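Local coordinates for phenylalanine ammonia-lyase (Rhodosporidium toruloides, PDB 1Y2M) that catalyses the non-oxidative deamination of L-phenylalanine and L-tyrosine to trans-cinnamate and p-coumarate, working as a homotetramer built as a dimer of dimers, at the interface of chains A and B. Residues are numbered along the deposited sequence; one frame, centred on the assembly and turned at random. Chains: chain A/B, Phenylalanine ammonia-lyase.

Contact 1: the interface of chains A and B. Residues chain A 364, 434-435, 438; chain B 492, 501-502.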
# COMPACT_ATOMS: atom_id res chain seq x y z
N PRO A 364 21.26 -7.61 11.41
CA PRO A 364 20.62 -8.84 10.82
C PRO A 364 20.85 -10.14 11.58
O PRO A 364 19.97 -11.04 11.58
CB PRO A 364 21.18 -8.88 9.40
CG PRO A 364 21.44 -7.44 9.09
CD PRO A 364 21.98 -6.84 10.38
N LYS A 434 12.93 -9.60 4.45
CA LYS A 434 13.83 -8.48 4.69
C LYS A 434 15.01 -8.92 5.56
O LYS A 434 16.19 -8.62 5.28
CB LYS A 434 13.10 -7.33 5.32
CG LYS A 434 13.97 -6.10 5.55
CD LYS A 434 14.51 -5.44 4.29
CE LYS A 434 15.25 -4.15 4.63
NZ LYS A 434 15.77 -3.28 3.47
N LEU A 435 14.72 -9.69 6.61
CA LEU A 435 15.81 -10.12 7.48
C LEU A 435 16.85 -10.99 6.76
O LEU A 435 18.05 -10.70 6.78
CB LEU A 435 15.28 -10.96 8.64
CG LEU A 435 16.38 -11.33 9.66
CD1 LEU A 435 16.86 -10.12 10.41
CD2 LEU A 435 15.82 -12.35 10.66
N THR A 438 18.91 -9.08 4.27
CA THR A 438 19.97 -8.22 4.86
C THR A 438 21.13 -9.07 5.34
O THR A 438 22.31 -8.68 5.19
CB THR A 438 19.45 -7.29 5.97
OG1 THR A 438 18.99 -8.07 7.09
CG2 THR A 438 18.36 -6.37 5.44
N VAL B 492 11.64 -0.42 5.32
CA VAL B 492 12.94 -0.42 6.02
C VAL B 492 14.08 -0.12 5.02
O VAL B 492 14.15 -0.73 3.96
CB VAL B 492 13.15 -1.82 6.70
CG1 VAL B 492 14.56 -1.97 7.29
CG2 VAL B 492 12.08 -2.04 7.73
N ALA B 501 20.67 -2.52 9.30
CA ALA B 501 20.04 -2.86 8.04
C ALA B 501 18.59 -3.34 8.19
O ALA B 501 17.83 -3.30 7.25
CB ALA B 501 20.84 -3.88 7.30
N VAL B 502 18.29 -3.89 9.35
CA VAL B 502 16.91 -4.08 9.78
C VAL B 502 16.66 -3.10 10.93
O VAL B 502 17.45 -3.00 11.87
CB VAL B 502 16.55 -5.53 10.14
CG1 VAL B 502 16.43 -6.40 8.86
CG2 VAL B 502 17.55 -6.13 11.10
O HOH W 1 18.38 -2.90 4.53
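The flat group met here is the backbone carbonyl of B:Val492, and A:Lys434 NZ stands above its plane, 54° out of it, instead of at the edge. This side-chain amine nitrogen donates a hydrogen bond to B:Val492 O at 3.1 Å. The lysine comes from helix 416-443. Its chain leaves the helix with CG anti to the backbone N (chi1 -178°), bends at chi2 and then runs straight to NZ. On the way CE packs against B:Val492 CG1 at 3.5 Å, so the aliphatic part also contributes. NZ holds water 1 as well, and this water reaches B:Ala501 O, 2.8 Å away. The lysine thus ties two loop segments of chain B to one helix. The rest of the patch is mostly apolar. B:Val502 points its CG1 branch at the helix, near A:Leu435 CA and A:Thr438. B:Ala501 CB lies beside A:Thr438 CB and, at 4.0 Å, against CG of the A:Pro364 ring. The A:Thr438 hydroxyl donates to A:Leu435 O of its own helix, while OG1 also lies 3.5 Å from B:Val502 CG1. The CG2 methyl faces chain B too. A:Thr438 CG2 lies 3.6 Å from B:Ala501 O.

Contact 2: the interface of chains A and B. Residues chain A 363-364, 367, 371, 438; chain B 414, 502.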
# COMPACT_ATOMS: atom_id res chain seq x y z
N TYR A 363 22.98 -5.74 12.85
CA TYR A 363 21.65 -6.11 13.33
C TYR A 363 20.99 -7.33 12.70
O TYR A 363 20.20 -8.02 13.36
CB TYR A 363 20.72 -4.90 13.15
CG TYR A 363 20.96 -3.78 14.09
CD1 TYR A 363 22.10 -3.68 14.91
CD2 TYR A 363 20.04 -2.74 14.11
CE1 TYR A 363 22.24 -2.59 15.76
CE2 TYR A 363 20.18 -1.68 14.94
CZ TYR A 363 21.27 -1.58 15.72
OH TYR A 363 21.38 -0.48 16.52
N PRO A 364 21.26 -7.61 11.41
CA PRO A 364 20.62 -8.84 10.82
C PRO A 364 20.85 -10.14 11.58
O PRO A 364 19.97 -11.04 11.58
CB PRO A 364 21.18 -8.88 9.40
CG PRO A 364 21.44 -7.44 9.09
CD PRO A 364 21.98 -6.84 10.38
N THR A 367 20.05 -8.87 16.05
CA THR A 367 18.66 -8.55 16.43
C THR A 367 17.66 -9.54 15.88
O THR A 367 16.44 -9.28 15.95
CB THR A 367 18.24 -7.08 16.09
OG1 THR A 367 17.98 -6.93 14.69
CG2 THR A 367 19.27 -6.06 16.57
N TRP A 371 13.60 -9.52 15.90
CA TRP A 371 12.93 -9.32 14.61
C TRP A 371 11.93 -10.41 14.29
O TRP A 371 10.80 -10.11 13.88
CB TRP A 371 13.98 -9.26 13.53
CG TRP A 371 13.46 -8.76 12.24
CD1 TRP A 371 13.03 -9.50 11.16
CD2 TRP A 371 13.30 -7.38 11.85
NE1 TRP A 371 12.64 -8.66 10.13
CE2 TRP A 371 12.77 -7.36 10.54
CE3 TRP A 371 13.48 -6.14 12.51
CZ2 TRP A 371 12.49 -6.18 9.85
CZ3 TRP A 371 13.19 -4.97 11.82
CH2 TRP A 371 12.71 -5.00 10.49
N THR A 438 18.91 -9.08 4.27
CA THR A 438 19.97 -8.22 4.86
C THR A 438 21.13 -9.07 5.34
O THR A 438 22.31 -8.68 5.19
CB THR A 438 19.45 -7.29 5.97
OG1 THR A 438 18.99 -8.07 7.09
CG2 THR A 438 18.36 -6.37 5.44
N GLN B 414 15.58 -3.36 19.47
CA GLN B 414 14.92 -3.52 18.18
C GLN B 414 13.42 -3.63 18.44
O GLN B 414 12.94 -4.72 18.80
CB GLN B 414 15.49 -4.75 17.49
CG GLN B 414 14.93 -5.07 16.13
CD GLN B 414 15.36 -4.05 15.10
OE1 GLN B 414 14.71 -3.02 14.93
NE2 GLN B 414 16.43 -4.35 14.37
N VAL B 502 18.29 -3.89 9.35
CA VAL B 502 16.91 -4.08 9.78
C VAL B 502 16.66 -3.10 10.93
O VAL B 502 17.45 -3.00 11.87
CB VAL B 502 16.55 -5.53 10.14
CG1 VAL B 502 16.43 -6.40 8.86
CG2 VAL B 502 17.55 -6.13 11.10
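B:Gln414 sends CG anti to its backbone N (chi1 -179°) and then bends at chi2, which carries its amide between A:Thr367 and A:Trp371. A:Trp371 extends from helix 368-391 with chi1 -167°, and this lays its indole beside B:Val502. The glutamine amide does the polar work. B:Gln414 NE2 donates to A:Thr367 OG1 at 3.0 Å. The bond is almost straight, 174° at the hydrogen, and the acceptor lies in the amide plane. The same NE2 donates to B:Val502 O of its own chain, also at 3.0 Å. The two bonds engage the NH2 group in different directions and should fix the rotation of the amide. The A:Thr367 hydroxyl passes its own hydrogen to A:Tyr363 O, at 2.8 Å from OG1. A relay therefore runs from chain B through this threonine to helix 363-366. Ring and methyl packing closes the patch, with two carbonyl oxygens at ring edges. B:Val502 CB sits over one face of the six-membered ring of A:Trp371, 3.8 Å from its centroid. B:Gln414 OE1 approaches the edge of the same ring in plane. The glutamine CB packs on A:Thr367 CB, and the two side chains cross at about a right angle. B:Val502 O lies in plane at the edge of the A:Tyr363 ring, 3.4 Å from CD2.

Contact 3: the interface of chains A and B. Residues chain A 361-364, 366; chain B 498-499, 502.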
# COMPACT_ATOMS: atom_id res chain seq x y z
N ASP A 361 28.41 -7.92 16.11
CA ASP A 361 27.65 -8.28 14.89
C ASP A 361 26.64 -7.16 14.53
O ASP A 361 26.11 -6.48 15.38
CB ASP A 361 26.90 -9.61 15.09
CG ASP A 361 27.83 -10.82 15.03
OD1 ASP A 361 29.04 -10.65 14.76
OD2 ASP A 361 27.36 -11.94 15.27
N ARG A 362 26.38 -7.02 13.24
CA ARG A 362 25.38 -6.06 12.77
C ARG A 362 23.98 -6.59 13.04
O ARG A 362 23.80 -7.73 13.50
CB ARG A 362 25.60 -5.78 11.28
CG ARG A 362 26.93 -5.26 10.96
CD ARG A 362 27.08 -4.85 9.52
NE ARG A 362 28.40 -4.31 9.24
CZ ARG A 362 29.47 -5.07 8.93
NH1 ARG A 362 29.45 -6.41 8.94
NH2 ARG A 362 30.62 -4.45 8.70
N TYR A 363 22.98 -5.74 12.85
CA TYR A 363 21.65 -6.11 13.33
C TYR A 363 20.99 -7.33 12.70
O TYR A 363 20.20 -8.02 13.36
CB TYR A 363 20.72 -4.90 13.15
CG TYR A 363 20.96 -3.78 14.09
CD1 TYR A 363 22.10 -3.68 14.91
CD2 TYR A 363 20.04 -2.74 14.11
CE1 TYR A 363 22.24 -2.59 15.76
CE2 TYR A 363 20.18 -1.68 14.94
CZ TYR A 363 21.27 -1.58 15.72
OH TYR A 363 21.38 -0.48 16.52
N PRO A 364 21.26 -7.61 11.41
CA PRO A 364 20.62 -8.84 10.82
C PRO A 364 20.85 -10.14 11.58
O PRO A 364 19.97 -11.04 11.58
CB PRO A 364 21.18 -8.88 9.40
CG PRO A 364 21.44 -7.44 9.09
CD PRO A 364 21.98 -6.84 10.38
N ARG A 366 22.45 -9.93 15.04
CA ARG A 366 22.36 -9.65 16.46
C ARG A 366 20.90 -9.37 16.94
O ARG A 366 20.60 -9.61 18.11
CB ARG A 366 23.32 -8.53 16.87
CG ARG A 366 23.25 -8.16 18.29
CD ARG A 366 24.51 -7.45 18.75
NE ARG A 366 24.92 -6.35 17.91
CZ ARG A 366 24.72 -5.06 18.19
NH1 ARG A 366 24.13 -4.68 19.32
NH2 ARG A 366 25.22 -4.13 17.38
N ALA B 498 24.62 0.17 6.99
CA ALA B 498 23.99 -1.13 7.08
C ALA B 498 24.24 -1.85 8.40
O ALA B 498 23.85 -3.02 8.54
CB ALA B 498 24.36 -1.99 5.90
N ASN B 499 24.80 -1.16 9.43
CA ASN B 499 24.81 -1.75 10.79
C ASN B 499 23.36 -1.96 11.20
O ASN B 499 23.03 -2.98 11.79
CB ASN B 499 25.50 -0.85 11.85
CG ASN B 499 25.53 -1.49 13.25
OD1 ASN B 499 25.95 -2.65 13.41
ND2 ASN B 499 25.15 -0.72 14.27
N VAL B 502 18.29 -3.89 9.35
CA VAL B 502 16.91 -4.08 9.78
C VAL B 502 16.66 -3.10 10.93
O VAL B 502 17.45 -3.00 11.87
CB VAL B 502 16.55 -5.53 10.14
CG1 VAL B 502 16.43 -6.40 8.86
CG2 VAL B 502 17.55 -6.13 11.10
O HOH W 2 27.49 -3.76 15.33
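B:Asn499 turns its backbone carbonyl to the first residue of helix 363-366, where A:Tyr363 N donates to B:Asn499 O at 3.0 Å, nearly along the C=O axis. In this PAL/histidase-family enzyme, B:Asn499 and A:Arg366 probably both help bind (E)-cinnamate. They come from different subunits and are linked through water 2, so the active site is probably built from both. The carbonyl of B:Asn499 also comes over one face of the A:Tyr363 ring, near the rim. B:Asn499 O is 3.2 Å from A:Tyr363 CG. CG of B:Asn499 is anti to the backbone N (chi1 -179°), and with chi2 51° this brings OD1 toward the backbone of A:Arg362, 3.5 Å from CA. The extended chain of A:Arg362 crosses the asparagine at a slant, touching with its methylenes. Its CD lies 3.8 Å from B:Ala498 O. A:Arg366 grips A:Asp361 O side-on with NE and NH2, both in the guanidinium plane. The NE bond is 2.8 Å long, and the NH2 bond is the longer. This pair of bonds should fix the guanidinium against the loop before the helix. Water 2 completes the link: it contacts A:Asp361 O and A:Arg366 NH2, and it lies 2.7 Å from B:Asn499 OD1.

Contact 4: the interface of chains A and B. Residues chain A 314-315, 319-320; chain B 180, 394, 399, 412.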
# COMPACT_ATOMS: atom_id res chain seq x y z
N PHE A 314 20.31 -14.73 28.83
CA PHE A 314 20.25 -13.49 29.62
C PHE A 314 19.61 -12.39 28.76
O PHE A 314 18.88 -11.55 29.28
CB PHE A 314 21.61 -13.04 30.12
CG PHE A 314 21.54 -11.80 30.93
CD1 PHE A 314 21.11 -11.85 32.25
CD2 PHE A 314 21.89 -10.59 30.39
CE1 PHE A 314 21.05 -10.67 33.00
CE2 PHE A 314 21.83 -9.47 31.13
CZ PHE A 314 21.41 -9.48 32.39
N LEU A 315 19.87 -12.44 27.46
CA LEU A 315 19.47 -11.39 26.53
C LEU A 315 18.03 -11.54 26.09
O LEU A 315 17.53 -10.75 25.30
CB LEU A 315 20.40 -11.42 25.32
CG LEU A 315 21.79 -10.80 25.60
CD1 LEU A 315 22.61 -10.99 24.35
CD2 LEU A 315 21.79 -9.31 26.04
N THR A 319 16.00 -10.69 30.32
CA THR A 319 15.88 -9.22 30.18
C THR A 319 14.68 -8.68 29.38
O THR A 319 14.21 -7.59 29.66
CB THR A 319 17.16 -8.64 29.60
OG1 THR A 319 17.48 -9.32 28.38
CG2 THR A 319 18.36 -8.73 30.56
N ARG A 320 14.20 -9.44 28.41
CA ARG A 320 13.09 -9.06 27.55
C ARG A 320 12.22 -10.27 27.17
O ARG A 320 12.29 -10.80 26.06
CB ARG A 320 13.60 -8.32 26.34
CG ARG A 320 12.48 -7.80 25.43
CD ARG A 320 13.03 -6.88 24.44
NE ARG A 320 12.11 -6.10 23.62
CZ ARG A 320 12.19 -6.07 22.29
NH1 ARG A 320 12.96 -6.92 21.63
NH2 ARG A 320 11.43 -5.20 21.61
N HIS B 180 19.92 -4.10 35.07
CA HIS B 180 20.70 -4.73 33.95
C HIS B 180 21.59 -3.75 33.12
CB HIS B 180 19.72 -5.37 32.97
CG HIS B 180 18.83 -6.41 33.59
ND1 HIS B 180 17.50 -6.54 33.24
CD2 HIS B 180 19.06 -7.36 34.53
CE1 HIS B 180 16.96 -7.53 33.93
NE2 HIS B 180 17.88 -8.05 34.71
N THR B 394 13.93 -4.83 29.66
CA THR B 394 15.14 -4.02 29.56
C THR B 394 15.50 -3.93 28.09
O THR B 394 15.69 -4.96 27.42
CB THR B 394 16.31 -4.66 30.32
OG1 THR B 394 15.93 -4.90 31.69
CG2 THR B 394 17.50 -3.76 30.27
N LEU B 399 23.93 -5.20 28.15
CA LEU B 399 23.21 -5.49 29.38
C LEU B 399 24.10 -6.28 30.33
O LEU B 399 24.93 -7.09 29.89
CB LEU B 399 21.93 -6.24 29.04
CG LEU B 399 20.92 -5.43 28.22
CD1 LEU B 399 19.61 -6.12 27.99
CD2 LEU B 399 20.66 -4.11 28.88
N ASN B 412 17.97 -5.91 22.25
CA ASN B 412 16.65 -5.60 22.83
C ASN B 412 16.06 -4.21 22.56
O ASN B 412 14.93 -3.88 22.93
CB ASN B 412 16.62 -5.91 24.33
CG ASN B 412 16.62 -7.38 24.63
OD1 ASN B 412 16.13 -8.20 23.83
ND2 ASN B 412 17.12 -7.74 25.81
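A:Thr319 CG2 fills the apolar centre, set in the angle between the rings of A:Phe314 and B:His180. In this aromatic amino acid lyase of the PAL/histidase family, the patch joins helix 314-318 and the residues just after it to loops and strand 399-401 of the partner subunit. The methyl sits 3.8 Å from the centroid of the imidazole, over one face. It also covers a face of the phenyl ring, toward the rim. The two rings stand edge-to-face, with planes 84° apart, and meet where A:Phe314 CZ lies 3.8 Å from B:His180 CD2. B:Leu399 closes this core. Its CB touches A:Phe314 CE2, and its CD1 packs against A:Thr319 CB. Farther out, B:His180 ND1 shares a hydrogen bond of 2.8 Å with B:Thr394 OG1, which should hold the imidazole in its orientation. The A:Thr319 side chain (chi1 53°) points OG1 back to A:Phe314 O, where it donates on a carbonyl lone pair and ties off the short helix. The backbone of this threonine then binds chain B: B:Thr394 N donates to A:Thr319 O at 2.8 Å, almost straight. At the rim, B:Asn412 ND2 donates to A:Leu315 O at 3.1 Å, from above the carbonyl plane. The bond from B:Asn412 ND2 to A:Thr319 OG1 is weak. A:Arg320 slides past the asparagine, with CD 3.4 Å from B:Asn412 OD1. Its guanidinium lies face-on to B:Asn412 O.

Contacts 1, 2 and 3 form one continuous cluster. The centres of their C-alpha atoms are about 5 Å apart for 1 and 2 and for 2 and 3, and about 7 Å for 1 and 3. All three use A:Pro364 and B:Val502. A:Thr438 links contacts 1 and 2, and A:Tyr363 links 2 and 3, so helix 363-366 and the B:Val502 loop form the shared core of the cluster. Contact 4 stands apart, its C-alpha centre about 16 to 21 Å from theirs, and pins a second region of the subunits. Two-fold symmetry repeats every contact with the chains exchanged, probably helping hold the subunits together in the homotetramer.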